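Local coordinates for protein methylenetetrahydrofolate--tRNA-(uracil-5-)-methyltransferase TrmFO (Thermus thermophilus, PDB 3G5R) that probably catalyses the folate-dependent, FAD-requiring methylation of uridine 54 in tRNA to 5-methyluridine, with NADH or NADPH as reductant, at residues 154-159 against 309-314; 78-83 against 101-106; 177-182 against 241-246; 172-177 against 185-190. All coordinates share one frame; numbering follows the deposited sequence.

Contact 1 (154-159 against 309-314); sequences LAYYDA and RNTYLN. With THG ((6S)-5,6,7,8-tetrahydrofolate), chain C; EDO (1,2-ethanediol), chain E.
Leu154 and Ala155 pair antiparallel with Leu313 and Tyr312 at the edge of a six-stranded sheet, Ala155 and Tyr312 exchanging two backbone hydrogen bonds; a beta bulge moves the register to Tyr157 with Arg309, the chain turns a corner at Tyr156, and 157-159 then crosses strand 309-313 at 103°. At the bulge Tyr156 O is gripped twice: Asn310 N reaches it from above the carbonyl plane (2.9 Å), while Arg309 NH1 lies in that plane on a lone pair (3.0 Å). The Arg309 chain bends at chi2 (80°), which carries the guanidinium toward Thr311, where Arg309 NH1 makes a straight 2.8 Å bond to OG1. Arg309 CD sits over one face of the Tyr157 ring (CH-pi), and Arg309 NH1 stands at the edge of the Tyr156 ring. On the other face of the sheet Ala155 CB packs against Tyr312 CE1 at 3.6 Å; the Tyr312 hydroxyl is held by Phe390 O and by a water that bridges it to Tyr157 O. The edge strand also serves the folate site beside the flavin: tetrahydrofolate N2 donates to Arg309 O at 2.8 Å and to Asn310 OD1 at 2.7 Å.

Contact 2 (78-83 against 101-106); sequences VMEAAD and SGYITE
Tyr103, near the start of the segment 101-106, reaches across to Glu80 and Ala81 of the helix segment 78-83; the two segments run at 137° to each other with axes 9.1 Å apart. Its CG stands anti to the backbone N (chi1 -176°), which sends the ring outward so that CD2 lies 3.8 Å from Ala81 CB and the hydroxyl meets the extended Glu80 chain. Tyr103 OH donates a short hydrogen bond of 2.5 Å to Glu80 OE1, on the lone pair turned away from the other carboxylate oxygen. Glu80 OE1 lies at the edge of the ring, in its plane, while the carboxylate is turned 67° from it. Arg107 forms a salt bridge with the same oxygen, so Glu80 OE1 has two partners. Ile104 follows on the buried side: its CG1 presses on Ala81 CB at 3.5 Å, tighter than usual for carbons, and its CD1 touches Val78 CG2 at 4.3 Å. The small Ala81 thus sits between ring and branched chain, with Phe100 also against it. With its polar outer rim and apolar inner side, this is a roughly antiparallel, obliquely crossing helix-helix contact beside the Rossmann-type FAD-binding region, whose Leu11 lies close to Val78.

Contact 3 (177-182 against 241-246); sequences AGRYGQ and PMKPVG
Lys243 O receives both NE and NH1 of Arg179, the NE bond being short at 2.6 Å and the NH1 bond weak at 2.8 Å. Through this fork the type II beta turn from Arg179 to Gln182, in the loop of the hairpin formed by strands 175-176 and 187-191, is tied to the irregular segment 241-246. NE comes from above the carbonyl plane, and the carbonyl oxygen is tilted 20° out of the guanidinium plane. The Arg179 chain runs extended from CG to NE, carrying its charge out of the turn and past Val245 O, which lies near CD. NH1 continues to Pro241 O, in the guanidinium plane, by a further weak bond of 3.2 Å; water 4 links the same two atoms. Lys243 lends its alkyl chain: CB and CE lie over the guanidinium, and the bend at chi3 (59°) brings CE to 3.6 Å from Arg179 CD. Arg179 NH2 and Lys243 NZ, both probably charged, come within 4.6 Å without touching, and the backbone carbonyls round the arginine probably offset its charge. The turn itself is braced from within, for Gln182 OE1 accepts from Arg179 N on a lone pair. Farther out the loops meet through solvent: waters 2 and 3 both lie between Gly178 O and Gly246 O, and water 5, 2.8 Å from Val245 O, joins it to Tyr180 N.

Contact 4 (172-177 against 185-190); sequences TKCFRA and DYLNCP
Phe175 and Asn188 form the tight part of this beta hairpin, in which strand 175-176 pairs antiparallel with strand 187-191. Asn188 CB sits over the centre of the Phe175 ring, 3.7 Å from its centroid, with the amide plane turned 26° from the ring. The ring is placed there by a chi1 of 64°, which sets CG between the backbone N and the carbonyl carbon. Pro190 CG closes one edge of the ring, lying in its plane at 3.9 Å from CE1. Phe175 O is held by Asn188 twice, by the backbone N at 2.8 Å and by ND2 at 3.1 Å, the two donors arriving from opposite faces of the carbonyl plane. ND2 spends its other N-H on Ala177 O, and OD1 accepts from Gln261 on strand 258-264. On the Leu187 face, Leu187 CD1 packs on Cys174 CB at 3.7 Å, and Cys174 SG lies the same distance from Cys189 SG, a contact of two sulfurs without a disulfide. The ends are looser. Arg176 NH1 stays 4.2 Å from Asp185 OD1, beyond a salt bridge, and its NH2 turns to Tyr166 OH; at the other end a water spans Lys173 O and Pro190 O. The hairpin is therefore held chiefly by backbone bonds and by one fully engaged amide, which ties strand 175-176 to its partner and onward to the sheet, while the charged pair probably adds little.

Contact 2 comes first, in helices 77-84 and 97-109, and closes before contact 1 opens. Contacts 3 and 4 are nested in the long loop that contact 1 closes. Contacts 1 and 4 occupy the two outer ends of one six-stranded antiparallel sheet, their centres 30 Å apart, so this sheet runs from the folate site to a distal hairpin. Contacts 3 and 4 share Ala177 and alternate along the chain, their centres 11 Å apart: contact 4 pairs the hairpin strands and contact 3 ties the loop between them to 241-246. Contact 2 lies about 50 Å from contact 3 between centres, across the chain's centre, beside the FAD-binding region. Flavin-side helices and distal hairpin thus flank the folate-binding strand pair.

Contact 1 (154-159 against 309-314)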
loop_
_atom_site.group_PDB
_atom_site.type_symbol
_atom_site.label_atom_id
_atom_site.label_comp_id
_atom_site.label_asym_id
_atom_site.label_seq_id
_atom_site.Cartn_x
_atom_site.Cartn_y
_atom_site.Cartn_z
ATOM N N LEU A 154 -7.214 -2.457 -13.755
ATOM C CA LEU A 154 -7.185 -1.131 -13.150
ATOM C C LEU A 154 -8.505 -0.892 -12.434
ATOM O O LEU A 154 -9.570 -1.154 -12.985
ATOM C CB LEU A 154 -6.933 -0.042 -14.202
ATOM C CG LEU A 154 -6.983 1.416 -13.728
ATOM C CD1 LEU A 154 -6.073 2.305 -14.560
ATOM C CD2 LEU A 154 -8.411 1.960 -13.731
ATOM N N ALA A 155 -8.431 -0.413 -11.198
ATOM C CA ALA A 155 -9.632 -0.083 -10.445
ATOM C C ALA A 155 -9.695 1.417 -10.217
ATOM O O ALA A 155 -8.661 2.091 -10.175
ATOM C CB ALA A 155 -9.643 -0.818 -9.109
ATOM N N TYR A 156 -10.912 1.931 -10.067
ATOM C CA TYR A 156 -11.142 3.343 -9.797
ATOM C C TYR A 156 -11.447 3.594 -8.329
ATOM O O TYR A 156 -11.419 4.733 -7.868
ATOM C CB TYR A 156 -12.308 3.866 -10.639
ATOM C CG TYR A 156 -11.992 4.041 -12.105
ATOM C CD1 TYR A 156 -11.178 5.079 -12.543
ATOM C CD2 TYR A 156 -12.521 3.181 -13.052
ATOM C CE1 TYR A 156 -10.897 5.251 -13.887
ATOM C CE2 TYR A 156 -12.244 3.344 -14.390
ATOM C CZ TYR A 156 -11.436 4.378 -14.806
ATOM O OH TYR A 156 -11.167 4.529 -16.151
ATOM N N TYR A 157 -11.760 2.523 -7.607
ATOM C CA TYR A 157 -12.026 2.613 -6.182
ATOM C C TYR A 157 -11.361 1.455 -5.468
ATOM O O TYR A 157 -11.189 0.379 -6.045
ATOM C CB TYR A 157 -13.536 2.567 -5.912
ATOM C CG TYR A 157 -14.300 3.736 -6.497
ATOM C CD1 TYR A 157 -14.667 3.751 -7.839
ATOM C CD2 TYR A 157 -14.655 4.821 -5.709
ATOM C CE1 TYR A 157 -15.361 4.820 -8.378
ATOM C CE2 TYR A 157 -15.353 5.891 -6.239
ATOM C CZ TYR A 157 -15.701 5.886 -7.573
ATOM O OH TYR A 157 -16.396 6.952 -8.101
ATOM N N ASP A 158 -10.975 1.669 -4.218
ATOM C CA ASP A 158 -10.625 0.533 -3.387
ATOM C C ASP A 158 -11.779 0.224 -2.440
ATOM O O ASP A 158 -12.621 1.080 -2.158
ATOM C CB ASP A 158 -9.265 0.690 -2.677
ATOM C CG ASP A 158 -9.155 1.957 -1.848
ATOM O OD1 ASP A 158 -8.009 2.367 -1.564
ATOM O OD2 ASP A 158 -10.186 2.531 -1.453
ATOM N N ALA A 159 -11.836 -1.024 -2.008
ATOM C CA ALA A 159 -12.847 -1.490 -1.074
ATOM C C ALA A 159 -12.165 -2.596 -0.307
ATOM O O ALA A 159 -12.305 -3.779 -0.624
ATOM C CB ALA A 159 -14.053 -2.018 -1.811
ATOM N N ARG A 309 -12.346 6.655 -3.398
ATOM C CA ARG A 309 -12.011 6.917 -4.785
ATOM C C ARG A 309 -10.481 6.850 -4.880
ATOM O O ARG A 309 -9.777 7.611 -4.217
ATOM C CB ARG A 309 -12.526 8.300 -5.185
ATOM C CG ARG A 309 -11.962 8.840 -6.480
ATOM C CD ARG A 309 -12.646 8.252 -7.698
ATOM N NE ARG A 309 -12.103 8.873 -8.900
ATOM C CZ ARG A 309 -11.072 8.391 -9.584
ATOM N NH1 ARG A 309 -10.494 7.258 -9.200
ATOM N NH2 ARG A 309 -10.631 9.034 -10.657
ATOM N N ASN A 310 -9.978 5.922 -5.686
ATOM C CA ASN A 310 -8.558 5.592 -5.689
ATOM C C ASN A 310 -8.210 4.763 -6.922
ATOM O O ASN A 310 -8.479 3.569 -6.964
ATOM C CB ASN A 310 -8.241 4.787 -4.424
ATOM C CG ASN A 310 -6.750 4.591 -4.196
ATOM O OD1 ASN A 310 -6.074 5.467 -3.660
ATOM N ND2 ASN A 310 -6.241 3.418 -4.568
ATOM N N THR A 311 -7.633 5.400 -7.936
ATOM C CA THR A 311 -7.211 4.688 -9.134
ATOM C C THR A 311 -5.910 3.934 -8.871
ATOM O O THR A 311 -4.928 4.525 -8.431
ATOM C CB THR A 311 -7.023 5.662 -10.310
ATOM O OG1 THR A 311 -8.298 6.220 -10.665
ATOM C CG2 THR A 311 -6.434 4.953 -11.518
ATOM N N TYR A 312 -5.913 2.625 -9.119
ATOM C CA TYR A 312 -4.699 1.833 -8.924
ATOM C C TYR A 312 -4.676 0.582 -9.791
ATOM O O TYR A 312 -5.716 0.117 -10.255
ATOM C CB TYR A 312 -4.505 1.466 -7.444
ATOM C CG TYR A 312 -5.475 0.432 -6.908
ATOM C CD1 TYR A 312 -6.792 0.766 -6.624
ATOM C CD2 TYR A 312 -5.066 -0.870 -6.666
ATOM C CE1 TYR A 312 -7.679 -0.174 -6.124
ATOM C CE2 TYR A 312 -5.943 -1.818 -6.170
ATOM C CZ TYR A 312 -7.251 -1.464 -5.901
ATOM O OH TYR A 312 -8.125 -2.405 -5.409
ATOM N N LEU A 313 -3.479 0.049 -9.999
ATOM C CA LEU A 313 -3.279 -1.128 -10.830
ATOM C C LEU A 313 -3.259 -2.411 -10.014
ATOM O O LEU A 313 -2.960 -2.399 -8.819
ATOM C CB LEU A 313 -1.946 -1.011 -11.571
ATOM C CG LEU A 313 -1.828 0.151 -12.550
ATOM C CD1 LEU A 313 -0.378 0.309 -12.994
ATOM C CD2 LEU A 313 -2.743 -0.078 -13.745
ATOM N N ASN A 314 -3.576 -3.525 -10.671
ATOM C CA ASN A 314 -3.408 -4.829 -10.051
ATOM C C ASN A 314 -1.932 -5.196 -10.072
ATOM O O ASN A 314 -1.452 -5.831 -11.015
ATOM C CB ASN A 314 -4.231 -5.898 -10.771
ATOM C CG ASN A 314 -4.346 -7.180 -9.964
ATOM O OD1 ASN A 314 -3.344 -7.752 -9.535
ATOM N ND2 ASN A 314 -5.572 -7.632 -9.749
HETATM N N3 THG C . -6.563 7.494 -0.249
HETATM C C2 THG C . -7.526 7.922 -1.106
HETATM N N1 THG C . -8.505 8.797 -0.673
HETATM C C8A THG C . -8.505 9.233 0.618
HETATM C C4A THG C . -7.504 8.792 1.518
HETATM C C4 THG C . -6.565 7.948 1.095
HETATM N N8 THG C . -9.562 10.181 1.100
HETATM C C7 THG C . -9.336 10.857 2.388
HETATM C C6 THG C . -8.656 9.911 3.384
HETATM N N5 THG C . -7.500 9.282 2.861
HETATM O O4 THG C . -5.571 7.502 1.972
HETATM N N2 THG C . -7.521 7.477 -2.482
HETATM C C1 EDO E . -7.194 -4.283 -8.692
HETATM O O1 EDO E . -7.934 -5.222 -7.899
HETATM C C2 EDO E . -7.748 -4.281 -10.116
HETATM O O2 EDO E . -7.555 -5.575 -10.698
HETATM O O HOH W 1 -11.153 -2.288 -5.642
#

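Contact 2 (78-83 against 101-106)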
loop_
_atom_site.group_PDB
_atom_site.type_symbol
_atom_site.label_atom_id
_atom_site.label_comp_id
_atom_site.label_asym_id
_atom_site.label_seq_id
_atom_site.Cartn_x
_atom_site.Cartn_y
_atom_site.Cartn_z
ATOM N N VAL A 78 11.960 13.770 -0.429
ATOM C CA VAL A 78 10.771 13.910 0.403
ATOM C C VAL A 78 11.153 13.969 1.882
ATOM O O VAL A 78 10.637 14.806 2.625
ATOM C CB VAL A 78 9.748 12.786 0.112
ATOM C CG1 VAL A 78 8.706 12.669 1.231
ATOM C CG2 VAL A 78 9.083 13.038 -1.247
ATOM N N MET A 79 12.071 13.108 2.312
ATOM C CA MET A 79 12.481 13.129 3.721
ATOM C C MET A 79 13.265 14.391 4.072
ATOM O O MET A 79 13.130 14.918 5.173
ATOM C CB MET A 79 13.279 11.881 4.098
ATOM C CG MET A 79 12.468 10.595 4.095
ATOM S SD MET A 79 10.991 10.680 5.131
ATOM C CE MET A 79 11.728 10.931 6.748
ATOM N N GLU A 80 14.085 14.865 3.140
ATOM C CA GLU A 80 14.811 16.125 3.316
ATOM C C GLU A 80 13.828 17.286 3.508
ATOM O O GLU A 80 13.925 18.068 4.471
ATOM C CB GLU A 80 15.710 16.360 2.100
ATOM C CG GLU A 80 16.413 17.708 2.065
ATOM C CD GLU A 80 17.360 17.826 0.882
ATOM O OE1 GLU A 80 17.405 18.907 0.262
ATOM O OE2 GLU A 80 18.053 16.836 0.573
ATOM N N ALA A 81 12.872 17.387 2.587
ATOM C CA ALA A 81 11.833 18.404 2.653
ATOM C C ALA A 81 11.008 18.293 3.937
ATOM O O ALA A 81 10.655 19.304 4.554
ATOM C CB ALA A 81 10.924 18.309 1.425
ATOM N N ALA A 82 10.701 17.065 4.342
ATOM C CA ALA A 82 9.908 16.856 5.551
ATOM C C ALA A 82 10.659 17.323 6.799
ATOM O O ALA A 82 10.091 18.018 7.643
ATOM C CB ALA A 82 9.489 15.397 5.685
ATOM N N ASP A 83 11.932 16.950 6.911
ATOM C CA ASP A 83 12.710 17.333 8.083
ATOM C C ASP A 83 12.774 18.853 8.199
ATOM O O ASP A 83 12.681 19.405 9.294
ATOM C CB ASP A 83 14.131 16.769 8.009
ATOM C CG ASP A 83 14.215 15.315 8.446
ATOM O OD1 ASP A 83 13.317 14.845 9.178
ATOM O OD2 ASP A 83 15.203 14.651 8.071
ATOM N N SER A 101 5.985 21.261 0.081
ATOM C CA SER A 101 5.833 21.210 -1.370
ATOM C C SER A 101 6.625 22.320 -2.059
ATOM O O SER A 101 7.134 22.133 -3.163
ATOM C CB SER A 101 4.355 21.291 -1.759
ATOM O OG SER A 101 3.836 22.578 -1.463
ATOM N N GLY A 102 6.744 23.470 -1.402
ATOM C CA GLY A 102 7.497 24.578 -1.963
ATOM C C GLY A 102 8.969 24.237 -2.125
ATOM O O GLY A 102 9.590 24.552 -3.143
ATOM N N TYR A 103 9.528 23.585 -1.113
ATOM C CA TYR A 103 10.927 23.190 -1.124
ATOM C C TYR A 103 11.189 22.164 -2.225
ATOM O O TYR A 103 12.142 22.289 -2.992
ATOM C CB TYR A 103 11.312 22.610 0.241
ATOM C CG TYR A 103 12.770 22.257 0.368
ATOM C CD1 TYR A 103 13.698 23.203 0.778
ATOM C CD2 TYR A 103 13.223 20.975 0.093
ATOM C CE1 TYR A 103 15.035 22.885 0.896
ATOM C CE2 TYR A 103 14.557 20.649 0.212
ATOM C CZ TYR A 103 15.459 21.612 0.613
ATOM O OH TYR A 103 16.791 21.307 0.738
ATOM N N ILE A 104 10.333 21.152 -2.293
ATOM C CA ILE A 104 10.470 20.110 -3.305
ATOM C C ILE A 104 10.398 20.694 -4.716
ATOM O O ILE A 104 11.205 20.356 -5.580
ATOM C CB ILE A 104 9.425 18.994 -3.104
ATOM C CG1 ILE A 104 9.764 18.207 -1.835
ATOM C CG2 ILE A 104 9.381 18.058 -4.320
ATOM C CD1 ILE A 104 8.664 17.266 -1.370
ATOM N N THR A 105 9.435 21.585 -4.939
ATOM C CA THR A 105 9.258 22.198 -6.251
ATOM C C THR A 105 10.496 23.002 -6.636
ATOM O O THR A 105 10.975 22.925 -7.763
ATOM C CB THR A 105 8.004 23.100 -6.285
ATOM O OG1 THR A 105 6.857 22.337 -5.886
ATOM C CG2 THR A 105 7.773 23.650 -7.694
ATOM N N GLU A 106 11.031 23.763 -5.690
ATOM C CA GLU A 106 12.203 24.575 -5.981
ATOM C C GLU A 106 13.442 23.725 -6.285
ATOM O O GLU A 106 14.213 24.031 -7.200
ATOM C CB GLU A 106 12.469 25.558 -4.841
ATOM C CG GLU A 106 11.444 26.676 -4.775
ATOM C CD GLU A 106 11.580 27.528 -3.530
ATOM O OE1 GLU A 106 12.664 27.514 -2.911
ATOM O OE2 GLU A 106 10.599 28.215 -3.170
#

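Contact 3 (177-182 against 241-246)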
loop_
_atom_site.group_PDB
_atom_site.type_symbol
_atom_site.label_atom_id
_atom_site.label_comp_id
_atom_site.label_asym_id
_atom_site.label_seq_id
_atom_site.Cartn_x
_atom_site.Cartn_y
_atom_site.Cartn_z
ATOM N N ALA A 177 -11.259 -24.670 5.922
ATOM C CA ALA A 177 -12.191 -25.333 5.018
ATOM C C ALA A 177 -12.715 -24.350 3.975
ATOM O O ALA A 177 -12.532 -23.143 4.111
ATOM C CB ALA A 177 -13.351 -25.940 5.804
ATOM N N GLY A 178 -13.362 -24.869 2.937
ATOM C CA GLY A 178 -13.977 -24.025 1.928
ATOM C C GLY A 178 -15.403 -24.451 1.625
ATOM O O GLY A 178 -15.746 -25.625 1.774
ATOM N N ARG A 179 -16.238 -23.496 1.222
ATOM C CA ARG A 179 -17.603 -23.803 0.808
ATOM C C ARG A 179 -17.558 -24.378 -0.598
ATOM O O ARG A 179 -16.483 -24.517 -1.184
ATOM C CB ARG A 179 -18.472 -22.546 0.782
ATOM C CG ARG A 179 -18.530 -21.755 2.073
ATOM C CD ARG A 179 -19.583 -20.663 1.945
ATOM N NE ARG A 179 -19.492 -19.672 3.007
ATOM C CZ ARG A 179 -19.017 -18.440 2.846
ATOM N NH1 ARG A 179 -18.978 -17.606 3.879
ATOM N NH2 ARG A 179 -18.589 -18.042 1.655
ATOM N N TYR A 180 -18.725 -24.696 -1.148
ATOM C CA TYR A 180 -18.788 -25.151 -2.529
ATOM C C TYR A 180 -18.283 -24.049 -3.458
ATOM O O TYR A 180 -18.802 -22.933 -3.449
ATOM C CB TYR A 180 -20.211 -25.561 -2.917
ATOM C CG TYR A 180 -20.335 -25.949 -4.375
ATOM C CD1 TYR A 180 -20.985 -25.123 -5.283
ATOM C CD2 TYR A 180 -19.774 -27.128 -4.847
ATOM C CE1 TYR A 180 -21.085 -25.469 -6.618
ATOM C CE2 TYR A 180 -19.872 -27.485 -6.180
ATOM C CZ TYR A 180 -20.528 -26.652 -7.060
ATOM O OH TYR A 180 -20.628 -27.002 -8.389
ATOM N N GLY A 181 -17.260 -24.363 -4.247
ATOM C CA GLY A 181 -16.710 -23.408 -5.193
ATOM C C GLY A 181 -15.535 -22.627 -4.634
ATOM O O GLY A 181 -14.954 -21.786 -5.323
ATOM N N GLN A 182 -15.185 -22.905 -3.384
ATOM C CA GLN A 182 -14.070 -22.232 -2.726
ATOM C C GLN A 182 -12.863 -23.142 -2.574
ATOM O O GLN A 182 -12.982 -24.365 -2.628
ATOM C CB GLN A 182 -14.480 -21.771 -1.326
ATOM C CG GLN A 182 -15.088 -20.390 -1.248
ATOM C CD GLN A 182 -15.211 -19.911 0.186
ATOM O OE1 GLN A 182 -15.386 -20.714 1.109
ATOM N NE2 GLN A 182 -15.111 -18.601 0.384
ATOM N N PRO A 241 -21.129 -12.704 3.217
ATOM C CA PRO A 241 -19.787 -13.052 3.700
ATOM C C PRO A 241 -19.774 -13.998 4.900
ATOM O O PRO A 241 -18.777 -14.683 5.121
ATOM C CB PRO A 241 -19.200 -11.686 4.084
ATOM C CG PRO A 241 -20.399 -10.847 4.367
ATOM C CD PRO A 241 -21.362 -11.255 3.304
ATOM N N MET A 242 -20.867 -14.055 5.653
ATOM C CA MET A 242 -20.890 -14.880 6.856
ATOM C C MET A 242 -21.658 -16.184 6.644
ATOM O O MET A 242 -21.950 -16.913 7.598
ATOM C CB MET A 242 -21.462 -14.086 8.033
ATOM C CG MET A 242 -20.644 -12.832 8.341
ATOM S SD MET A 242 -21.205 -11.962 9.814
ATOM C CE MET A 242 -20.779 -13.138 11.098
ATOM N N LYS A 243 -21.969 -16.474 5.384
ATOM C CA LYS A 243 -22.710 -17.677 5.012
ATOM C C LYS A 243 -22.014 -18.947 5.503
ATOM O O LYS A 243 -20.844 -19.170 5.199
ATOM C CB LYS A 243 -22.873 -17.720 3.492
ATOM C CG LYS A 243 -23.665 -18.896 2.980
ATOM C CD LYS A 243 -23.797 -18.829 1.464
ATOM C CE LYS A 243 -22.431 -18.831 0.804
ATOM N NZ LYS A 243 -22.521 -18.642 -0.669
ATOM N N PRO A 244 -22.731 -19.784 6.265
ATOM C CA PRO A 244 -22.150 -21.022 6.787
ATOM C C PRO A 244 -22.394 -22.265 5.934
ATOM O O PRO A 244 -21.835 -23.305 6.253
ATOM C CB PRO A 244 -22.884 -21.182 8.112
ATOM C CG PRO A 244 -24.266 -20.717 7.782
ATOM C CD PRO A 244 -24.081 -19.552 6.818
ATOM N N VAL A 245 -23.209 -22.174 4.888
ATOM C CA VAL A 245 -23.603 -23.370 4.147
ATOM C C VAL A 245 -22.409 -24.096 3.533
ATOM O O VAL A 245 -21.538 -23.481 2.915
ATOM C CB VAL A 245 -24.645 -23.055 3.054
ATOM C CG1 VAL A 245 -24.043 -22.165 1.981
ATOM C CG2 VAL A 245 -25.184 -24.344 2.448
ATOM N N GLY A 246 -22.370 -25.409 3.719
ATOM C CA GLY A 246 -21.315 -26.221 3.143
ATOM C C GLY A 246 -20.075 -26.279 4.012
ATOM O O GLY A 246 -19.055 -26.847 3.617
HETATM O O HOH W 2 -16.045 -27.704 3.688
HETATM O O HOH W 3 -18.083 -27.202 0.996
HETATM O O HOH W 4 -17.061 -15.377 3.023
HETATM O O HOH W 5 -21.263 -24.301 0.245
#

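Contact 4 (172-177 against 185-190)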
loop_
_atom_site.group_PDB
_atom_site.type_symbol
_atom_site.label_atom_id
_atom_site.label_comp_id
_atom_site.label_asym_id
_atom_site.label_seq_id
_atom_site.Cartn_x
_atom_site.Cartn_y
_atom_site.Cartn_z
ATOM N N THR A 172 -7.393 -22.036 17.989
ATOM C CA THR A 172 -8.199 -23.058 18.654
ATOM C C THR A 172 -9.685 -22.799 18.433
ATOM O O THR A 172 -10.522 -23.655 18.720
ATOM C CB THR A 172 -7.910 -23.141 20.167
ATOM O OG1 THR A 172 -8.476 -22.011 20.843
ATOM C CG2 THR A 172 -6.407 -23.184 20.422
ATOM N N LYS A 173 -10.007 -21.615 17.918
ATOM C CA LYS A 173 -11.401 -21.224 17.712
ATOM C C LYS A 173 -11.785 -21.191 16.236
ATOM O O LYS A 173 -12.900 -20.792 15.891
ATOM C CB LYS A 173 -11.661 -19.852 18.339
ATOM C CG LYS A 173 -11.488 -19.835 19.851
ATOM C CD LYS A 173 -11.758 -18.461 20.430
ATOM C CE LYS A 173 -11.567 -18.464 21.935
ATOM N NZ LYS A 173 -12.450 -19.467 22.588
ATOM N N CYS A 174 -10.867 -21.607 15.370
ATOM C CA CYS A 174 -11.090 -21.559 13.929
ATOM C C CYS A 174 -10.917 -22.927 13.298
ATOM O O CYS A 174 -10.370 -23.842 13.914
ATOM C CB CYS A 174 -10.100 -20.601 13.270
ATOM S SG CYS A 174 -9.948 -19.014 14.083
ATOM N N PHE A 175 -11.383 -23.061 12.061
ATOM C CA PHE A 175 -11.128 -24.268 11.284
ATOM C C PHE A 175 -10.886 -23.943 9.817
ATOM O O PHE A 175 -11.431 -22.978 9.280
ATOM C CB PHE A 175 -12.248 -25.307 11.453
ATOM C CG PHE A 175 -13.596 -24.866 10.938
ATOM C CD1 PHE A 175 -14.475 -24.178 11.762
ATOM C CD2 PHE A 175 -13.994 -25.170 9.645
ATOM C CE1 PHE A 175 -15.728 -23.786 11.297
ATOM C CE2 PHE A 175 -15.242 -24.778 9.173
ATOM C CZ PHE A 175 -16.107 -24.085 10.004
ATOM N N ARG A 176 -10.048 -24.745 9.172
ATOM C CA ARG A 176 -9.706 -24.511 7.780
ATOM C C ARG A 176 -10.615 -25.335 6.877
ATOM O O ARG A 176 -10.729 -26.550 7.044
ATOM C CB ARG A 176 -8.241 -24.871 7.531
ATOM C CG ARG A 176 -7.662 -24.272 6.265
ATOM C CD ARG A 176 -6.170 -24.544 6.166
ATOM N NE ARG A 176 -5.374 -23.644 6.997
ATOM C CZ ARG A 176 -4.633 -22.648 6.519
ATOM N NH1 ARG A 176 -4.586 -22.426 5.211
ATOM N NH2 ARG A 176 -3.934 -21.879 7.348
ATOM N N ALA A 177 -11.259 -24.670 5.922
ATOM C CA ALA A 177 -12.191 -25.333 5.018
ATOM C C ALA A 177 -12.715 -24.350 3.975
ATOM O O ALA A 177 -12.532 -23.143 4.111
ATOM C CB ALA A 177 -13.351 -25.940 5.804
ATOM N N ASP A 185 -8.840 -23.755 1.627
ATOM C CA ASP A 185 -7.791 -23.102 2.407
ATOM C C ASP A 185 -8.227 -21.846 3.166
ATOM O O ASP A 185 -7.386 -21.124 3.703
ATOM C CB ASP A 185 -6.601 -22.756 1.507
ATOM C CG ASP A 185 -5.872 -23.987 1.000
ATOM O OD1 ASP A 185 -5.428 -24.805 1.834
ATOM O OD2 ASP A 185 -5.735 -24.130 -0.235
ATOM N N TYR A 186 -9.526 -21.573 3.214
ATOM C CA TYR A 186 -9.996 -20.434 3.995
ATOM C C TYR A 186 -9.994 -20.756 5.485
ATOM O O TYR A 186 -10.193 -21.904 5.882
ATOM C CB TYR A 186 -11.396 -20.008 3.556
ATOM C CG TYR A 186 -11.443 -19.345 2.201
ATOM C CD1 TYR A 186 -11.440 -17.961 2.083
ATOM C CD2 TYR A 186 -11.498 -20.100 1.039
ATOM C CE1 TYR A 186 -11.491 -17.348 0.846
ATOM C CE2 TYR A 186 -11.547 -19.497 -0.203
ATOM C CZ TYR A 186 -11.543 -18.121 -0.292
ATOM O OH TYR A 186 -11.593 -17.517 -1.527
ATOM N N LEU A 187 -9.754 -19.740 6.308
ATOM C CA LEU A 187 -9.879 -19.893 7.748
ATOM C C LEU A 187 -11.294 -19.482 8.135
ATOM O O LEU A 187 -11.787 -18.459 7.672
ATOM C CB LEU A 187 -8.855 -19.018 8.467
ATOM C CG LEU A 187 -8.621 -19.336 9.942
ATOM C CD1 LEU A 187 -8.163 -20.785 10.107
ATOM C CD2 LEU A 187 -7.596 -18.370 10.527
ATOM N N ASN A 188 -11.951 -20.293 8.960
ATOM C CA ASN A 188 -13.338 -20.039 9.344
ATOM C C ASN A 188 -13.471 -19.817 10.839
ATOM O O ASN A 188 -13.014 -20.637 11.636
ATOM C CB ASN A 188 -14.224 -21.202 8.911
ATOM C CG ASN A 188 -14.200 -21.419 7.415
ATOM O OD1 ASN A 188 -14.901 -20.742 6.669
ATOM N ND2 ASN A 188 -13.373 -22.361 6.964
ATOM N N CYS A 189 -14.093 -18.700 11.214
ATOM C CA CYS A 189 -14.341 -18.387 12.619
ATOM C C CYS A 189 -15.829 -18.558 12.887
ATOM O O CYS A 189 -16.616 -17.665 12.579
ATOM C CB CYS A 189 -13.939 -16.944 12.928
ATOM S SG CYS A 189 -12.222 -16.506 12.539
ATOM N N PRO A 190 -16.230 -19.712 13.444
ATOM C CA PRO A 190 -17.669 -19.963 13.598
ATOM C C PRO A 190 -18.285 -19.163 14.741
ATOM O O PRO A 190 -17.657 -18.937 15.773
ATOM C CB PRO A 190 -17.738 -21.461 13.896
ATOM C CG PRO A 190 -16.417 -21.785 14.522
ATOM C CD PRO A 190 -15.405 -20.841 13.914
HETATM O O HOH W 6 -15.303 -20.184 17.087
#